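Local coordinates for phosphosugar isomerase (Escherichia coli O6:H1, PDB 5UQI), which probably interconverts arabinose-5-phosphate and ribulose-5-phosphate as a sugar isomerase domain protein of the GutQ/KpsF type, and is seen here with arabinose-5-phosphate bound, at residues Phe73-Gly77 and Thr78-His82; Gly86-Ala89 and Lys90-Val94; Leu162-Gly165 and Asp166-Leu170. All blocks are in the same frame, centred on the assembly; numbering follows the deposited sequence.

Contact 1 (Phe73-Gly77 and Thr78-His82); sequences FFVHG and TEAVH
At this strand-to-helix junction of the SIS domain, H76 and G77 carry the chain from strand 72-76 directly into helix 77-84, and both meet residues T78 to A80 of the first helical turn. The change of course is sharp: the axes of strand 73-76 and helix 78-82 make an angle of 78°. H76 stands at the N-cap position, and its carbonyl starts the helical bonding, since A80 N donates to H76 O over 2.8 Å. The N-H...O angle is 153°, and the donor lies nearly in line with the carbonyl bond.

With CG anti to the backbone N (chi1 -172°), the imidazole of H76 lies beside its own carbonyl carbon and next to T78. Its edge faces T78, whose CB lies in the ring plane 3.5 Å from H76 ND1, and the two side chains run alongside each other. H76 ND1 also comes within 3.1 Å of T78 N, at an oblique approach to the ring. E79 reaches back along the aliphatic part of the histidine, with E79 CG 3.8 Å from H76 CB.

On the buried side the methyl of A80 does the packing. A80 CB sits 3.4 Å from G77 O and meets V75 CG1 at 3.8 Å. V75 also touches V47 of the adjacent strand 46-50, while the side chain of H76 rests on V51, a residue of the arabinose-5-phosphate pocket. A strand passing directly into a helix, with an N-cap residue at the junction, is typical of the alpha/beta, Rossmann-like fold of SIS domains.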
loop_
_atom_site.group_PDB
_atom_site.type_symbol
_atom_site.label_atom_id
_atom_site.label_comp_id
_atom_site.label_asym_id
_atom_site.label_seq_id
_atom_site.Cartn_x
_atom_site.Cartn_y
_atom_site.Cartn_z
ATOM N N PHE A 73 6.010 4.908 9.023
ATOM C CA PHE A 73 6.478 6.013 8.204
ATOM C C PHE A 73 6.882 5.458 6.823
ATOM O O PHE A 73 6.900 4.253 6.601
ATOM C CB PHE A 73 7.685 6.772 8.860
ATOM C CG PHE A 73 8.942 5.924 9.071
ATOM C CD1 PHE A 73 9.026 4.970 10.095
ATOM C CD2 PHE A 73 10.061 6.097 8.217
ATOM C CE1 PHE A 73 10.197 4.214 10.252
ATOM C CE2 PHE A 73 11.256 5.346 8.365
ATOM C CZ PHE A 73 11.319 4.391 9.396
ATOM N N PHE A 74 7.166 6.396 5.919
ATOM C CA PHE A 74 7.455 6.078 4.537
ATOM C C PHE A 74 8.920 6.288 4.235
ATOM O O PHE A 74 9.526 7.299 4.649
ATOM C CB PHE A 74 6.611 7.065 3.676
ATOM C CG PHE A 74 7.006 7.025 2.210
ATOM C CD1 PHE A 74 6.673 5.927 1.413
ATOM C CD2 PHE A 74 7.709 8.115 1.626
ATOM C CE1 PHE A 74 7.007 5.910 0.030
ATOM C CE2 PHE A 74 8.037 8.037 0.221
ATOM C CZ PHE A 74 7.694 6.965 -0.542
ATOM N N VAL A 75 9.481 5.341 3.430
ATOM C CA VAL A 75 10.843 5.461 2.877
ATOM C C VAL A 75 10.714 5.283 1.398
ATOM O O VAL A 75 10.197 4.270 0.891
ATOM C CB VAL A 75 11.764 4.386 3.469
ATOM C CG1 VAL A 75 13.102 4.408 2.729
ATOM C CG2 VAL A 75 12.009 4.642 4.959
ATOM N N HIS A 76 11.181 6.285 0.647
ATOM C CA HIS A 76 11.146 6.147 -0.824
ATOM C C HIS A 76 12.106 5.091 -1.300
ATOM O O HIS A 76 13.202 4.980 -0.775
ATOM C CB HIS A 76 11.516 7.532 -1.387
ATOM C CG HIS A 76 11.357 7.630 -2.870
ATOM N ND1 HIS A 76 12.384 7.242 -3.734
ATOM C CD2 HIS A 76 10.336 8.059 -3.651
ATOM C CE1 HIS A 76 11.974 7.426 -4.979
ATOM N NE2 HIS A 76 10.763 7.971 -4.954
ATOM N N GLY A 77 11.680 4.302 -2.301
ATOM C CA GLY A 77 12.518 3.137 -2.709
ATOM C C GLY A 77 13.904 3.537 -3.222
ATOM O O GLY A 77 14.911 2.854 -2.972
ATOM N N THR A 78 14.035 4.677 -3.921
ATOM C CA THR A 78 15.377 5.128 -4.334
ATOM C C THR A 78 16.145 5.683 -3.187
ATOM O O THR A 78 17.324 5.396 -3.022
ATOM C CB THR A 78 15.247 6.249 -5.412
ATOM O OG1 THR A 78 14.754 5.567 -6.578
ATOM C CG2 THR A 78 16.596 6.877 -5.757
ATOM N N GLU A 79 15.513 6.469 -2.348
ATOM C CA GLU A 79 16.262 6.935 -1.188
ATOM C C GLU A 79 16.746 5.770 -0.287
ATOM O O GLU A 79 17.836 5.867 0.296
ATOM C CB GLU A 79 15.404 7.910 -0.339
ATOM C CG GLU A 79 14.974 9.159 -1.196
ATOM C CD GLU A 79 16.193 9.906 -1.728
ATOM O OE1 GLU A 79 17.165 10.095 -0.894
ATOM O OE2 GLU A 79 16.310 10.180 -2.962
ATOM N N ALA A 80 15.950 4.680 -0.198
ATOM C CA ALA A 80 16.357 3.526 0.571
ATOM C C ALA A 80 17.740 3.037 0.150
ATOM O O ALA A 80 18.552 2.741 0.999
ATOM C CB ALA A 80 15.301 2.434 0.357
ATOM N N VAL A 81 17.982 2.964 -1.163
ATOM C CA VAL A 81 19.274 2.337 -1.604
ATOM C C VAL A 81 20.402 3.378 -1.604
ATOM O O VAL A 81 21.547 3.087 -1.957
ATOM C CB VAL A 81 19.121 1.631 -2.963
ATOM C CG1 VAL A 81 18.118 0.489 -2.834
ATOM C CG2 VAL A 81 18.863 2.593 -4.146
ATOM N N HIS A 82 20.071 4.634 -1.274
ATOM C CA HIS A 82 21.048 5.699 -1.049
ATOM C C HIS A 82 21.187 6.035 0.430
ATOM O O HIS A 82 21.578 7.147 0.756
ATOM C CB HIS A 82 20.712 6.927 -1.912
ATOM C CG HIS A 82 20.815 6.635 -3.370
ATOM N ND1 HIS A 82 21.989 6.806 -4.074
ATOM C CD2 HIS A 82 19.913 6.163 -4.255
ATOM C CE1 HIS A 82 21.808 6.429 -5.328
ATOM N NE2 HIS A 82 20.574 5.992 -5.459
#

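Contact 2 (Gly86-Ala89 and Lys90-Val94); sequences GMVA and KDDVV
A89 and D92 close a type I beta turn, A89 to D92, which brings the chain out of the loop after helix 77-84 and into strand 93-97 of the parallel sheet. Two hydrogen bonds tie its ends together. D92 N donates to A89 O over 2.9 Å, the i+3 to i bond usual in such a turn. In return, A89 N donates to D92 OD2 over 2.8 Å, almost straight at 177°, although the donor stands 46° out of the carboxylate plane.

CB of D92 already points to 86-89, and with CG beside the backbone N (chi1 -64°) the carboxylate lies next to A89 N. Its other oxygen, D92 OD1, accepts a hydrogen bond from K45 N, so the carboxylate is gripped at both oxygens and its rotation should be restricted. N118 adds a further clasp, its ND2 bonding to both A89 O and D92 O.

Packing is close on the sheet side, where V88 and V94 are buried and cross at about a right angle. V88 also lies on V47, and V94 on I49, both of strand 46-50. The opposite character belongs to the corner of the turn: K90 and D91 are exposed, and their side chains leave in directions away from 86-89. The lysine chain, bent at chi3, runs away from that segment. In the buried valine pair, by contrast, single methyl groups make the contact, V88 CG1 lying 3.9 Å from V94 CG2.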
loop_
_atom_site.group_PDB
_atom_site.type_symbol
_atom_site.label_atom_id
_atom_site.label_comp_id
_atom_site.label_asym_id
_atom_site.label_seq_id
_atom_site.Cartn_x
_atom_site.Cartn_y
_atom_site.Cartn_z
ATOM N N GLY A 86 18.936 2.553 6.363
ATOM C CA GLY A 86 19.357 2.712 7.719
ATOM C C GLY A 86 18.258 3.190 8.655
ATOM O O GLY A 86 18.406 3.156 9.899
ATOM N N MET A 87 17.112 3.587 8.083
ATOM C CA MET A 87 15.982 3.960 8.949
ATOM C C MET A 87 15.244 2.760 9.496
ATOM O O MET A 87 14.438 2.922 10.451
ATOM C CB MET A 87 14.990 4.847 8.167
ATOM C CG MET A 87 15.671 6.114 7.686
ATOM S SD MET A 87 14.527 7.143 6.714
ATOM C CE MET A 87 15.569 8.601 6.508
ATOM N N VAL A 88 15.438 1.605 8.848
ATOM C CA VAL A 88 14.699 0.347 9.129
ATOM C C VAL A 88 15.551 -0.445 10.118
ATOM O O VAL A 88 16.710 -0.732 9.838
ATOM C CB VAL A 88 14.506 -0.475 7.824
ATOM C CG1 VAL A 88 13.796 -1.807 8.116
ATOM C CG2 VAL A 88 13.735 0.356 6.793
ATOM N N ALA A 89 14.976 -0.720 11.274
ATOM C CA ALA A 89 15.696 -1.463 12.333
ATOM C C ALA A 89 15.012 -2.778 12.671
ATOM O O ALA A 89 13.956 -3.055 12.186
ATOM C CB ALA A 89 15.852 -0.593 13.561
ATOM N N LYS A 90 15.643 -3.590 13.525
ATOM C CA LYS A 90 15.269 -5.016 13.611
ATOM C C LYS A 90 13.781 -5.389 13.758
ATOM O O LYS A 90 13.324 -6.338 13.093
ATOM C CB LYS A 90 16.099 -5.723 14.704
ATOM C CG LYS A 90 15.962 -5.160 16.104
ATOM C CD LYS A 90 16.469 -6.134 17.175
ATOM C CE LYS A 90 17.937 -5.907 17.486
ATOM N NZ LYS A 90 18.358 -6.661 18.702
ATOM N N ASP A 91 13.065 -4.661 14.611
ATOM C CA ASP A 91 11.644 -4.943 14.922
ATOM C C ASP A 91 10.652 -4.370 13.887
ATOM O O ASP A 91 9.440 -4.627 13.986
ATOM C CB ASP A 91 11.254 -4.342 16.275
ATOM C CG ASP A 91 11.995 -4.997 17.465
ATOM O OD1 ASP A 91 12.186 -6.222 17.443
ATOM O OD2 ASP A 91 12.364 -4.260 18.396
ATOM N N ASP A 92 11.154 -3.583 12.917
ATOM C CA ASP A 92 10.218 -2.964 11.971
ATOM C C ASP A 92 9.740 -3.956 10.954
ATOM O O ASP A 92 10.446 -4.925 10.642
ATOM C CB ASP A 92 10.914 -1.823 11.228
ATOM C CG ASP A 92 11.332 -0.651 12.160
ATOM O OD1 ASP A 92 10.808 -0.494 13.299
ATOM O OD2 ASP A 92 12.298 0.076 11.800
ATOM N N VAL A 93 8.508 -3.769 10.492
ATOM C CA VAL A 93 7.929 -4.617 9.442
ATOM C C VAL A 93 7.840 -3.746 8.224
ATOM O O VAL A 93 7.413 -2.597 8.383
ATOM C CB VAL A 93 6.541 -5.159 9.849
ATOM C CG1 VAL A 93 5.783 -5.814 8.683
ATOM C CG2 VAL A 93 6.742 -6.067 11.083
ATOM N N VAL A 94 8.159 -4.276 7.047
ATOM C CA VAL A 94 8.270 -3.471 5.800
ATOM C C VAL A 94 7.147 -3.874 4.870
ATOM O O VAL A 94 6.949 -5.089 4.588
ATOM C CB VAL A 94 9.672 -3.650 5.145
ATOM C CG1 VAL A 94 9.765 -2.835 3.872
ATOM C CG2 VAL A 94 10.783 -3.259 6.091
#

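Contact 3 (Leu162-Gly165 and Asp166-Leu170); sequences LVVG and DAVAL
D166, G165 and V164 carry most of this contact, a short run of helix 156-175, with L162 flanking the aspartate. D166 N donates to L162 O over 2.9 Å at an N-H...O angle of 162°, and the aspartate side chain bends back over the same carbonyl, D166 CG lying 3.3 Å from L162 O. With CG anti to its carbonyl carbon (chi1 -81°), the carboxylate comes beside the leucine, whose CD1 approaches D166 OD1 at 3.7 Å. The polar end has its main partner in another helix: D166 OD1 forms a salt bridge with K60 NZ of helix 52-67, while L162 also touches K60.

A167 N donates to V163 O at 3.0 Å. G165 contributes backbone alone, its carbonyl accepting from A169 N at 2.9 Å. V164 O receives V168 N at 3.0 Å, and the methyl V168 CG2 also comes to 3.3 Å from V164 O. These two valines face helix 32-41, V164 touching F32 and V168 touching L35, I36 and L39. Successive i to i+4 backbone bonds, with different faces of the helix packed against helices 52-67 and 32-41, are characteristic of a regular alpha helix in a layered alpha/beta domain.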
loop_
_atom_site.group_PDB
_atom_site.type_symbol
_atom_site.label_atom_id
_atom_site.label_comp_id
_atom_site.label_asym_id
_atom_site.label_seq_id
_atom_site.Cartn_x
_atom_site.Cartn_y
_atom_site.Cartn_z
ATOM N N LEU A 162 -5.044 2.421 -2.203
ATOM C CA LEU A 162 -5.377 3.358 -1.110
ATOM C C LEU A 162 -6.578 2.865 -0.315
ATOM O O LEU A 162 -6.554 2.881 0.908
ATOM C CB LEU A 162 -5.699 4.756 -1.701
ATOM C CG LEU A 162 -6.188 5.815 -0.694
ATOM C CD1 LEU A 162 -5.133 6.105 0.367
ATOM C CD2 LEU A 162 -6.493 7.078 -1.486
ATOM N N VAL A 163 -7.614 2.404 -1.022
ATOM C CA VAL A 163 -8.809 1.936 -0.301
ATOM C C VAL A 163 -8.509 0.700 0.548
ATOM O O VAL A 163 -8.888 0.636 1.728
ATOM C CB VAL A 163 -9.938 1.649 -1.315
ATOM C CG1 VAL A 163 -11.150 1.038 -0.629
ATOM C CG2 VAL A 163 -10.369 2.966 -1.965
ATOM N N VAL A 164 -7.752 -0.242 -0.044
ATOM C CA VAL A 164 -7.355 -1.438 0.700
ATOM C C VAL A 164 -6.532 -1.073 1.958
ATOM O O VAL A 164 -6.809 -1.514 3.083
ATOM C CB VAL A 164 -6.541 -2.381 -0.223
ATOM C CG1 VAL A 164 -5.777 -3.399 0.607
ATOM C CG2 VAL A 164 -7.470 -3.043 -1.248
ATOM N N GLY A 165 -5.510 -0.223 1.762
ATOM C CA GLY A 165 -4.625 0.163 2.884
ATOM C C GLY A 165 -5.383 0.935 3.967
ATOM O O GLY A 165 -5.122 0.751 5.155
ATOM N N ASP A 166 -6.284 1.830 3.564
ATOM C CA ASP A 166 -7.095 2.573 4.530
ATOM C C ASP A 166 -7.923 1.577 5.384
ATOM O O ASP A 166 -7.990 1.744 6.628
ATOM C CB ASP A 166 -8.106 3.488 3.883
ATOM C CG ASP A 166 -7.561 4.831 3.405
ATOM O OD1 ASP A 166 -6.410 5.161 3.672
ATOM O OD2 ASP A 166 -8.428 5.558 2.755
ATOM N N ALA A 167 -8.494 0.571 4.705
ATOM C CA ALA A 167 -9.347 -0.395 5.430
ATOM C C ALA A 167 -8.509 -1.219 6.404
ATOM O O ALA A 167 -8.947 -1.475 7.516
ATOM C CB ALA A 167 -10.052 -1.318 4.442
ATOM N N VAL A 168 -7.295 -1.642 5.991
ATOM C CA VAL A 168 -6.379 -2.313 6.894
ATOM C C VAL A 168 -6.053 -1.453 8.103
ATOM O O VAL A 168 -6.105 -1.890 9.257
ATOM C CB VAL A 168 -5.129 -2.792 6.145
ATOM C CG1 VAL A 168 -4.122 -3.331 7.151
ATOM C CG2 VAL A 168 -5.551 -3.823 5.073
ATOM N N ALA A 169 -5.695 -0.178 7.863
ATOM C CA ALA A 169 -5.390 0.729 8.941
ATOM C C ALA A 169 -6.582 0.836 9.918
ATOM O O ALA A 169 -6.361 0.806 11.124
ATOM C CB ALA A 169 -5.083 2.156 8.342
ATOM N N LEU A 170 -7.779 1.020 9.359
ATOM C CA LEU A 170 -8.966 1.200 10.232
ATOM C C LEU A 170 -9.309 -0.077 10.989
ATOM O O LEU A 170 -9.722 0.031 12.161
ATOM C CB LEU A 170 -10.160 1.729 9.447
ATOM C CG LEU A 170 -9.937 3.180 8.949
ATOM C CD1 LEU A 170 -11.045 3.603 7.968
ATOM C CD2 LEU A 170 -9.739 4.203 10.054
#

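Overall arrangement
Contacts 1 and 2 are neighbours, with centres about 12 Å apart. They touch where F73 CZ lies 3.6 Å from M87 O and V75 CG2 lies 4.0 Å from M87 SD. They follow each other along the chain and reach the same parallel sheet, through strands 72-76 and 93-97, which lie on either side of strand 46-50. Contact 3 stands apart in helix 156-175, its centre about 22 Å from that of contact 1 and about 21 Å from that of contact 2, without touching either. Measured to the bound arabinose-5-phosphate, the side chain of H76 is about 9 Å away, that of L162 about 12 Å and that of V94 about 14 Å.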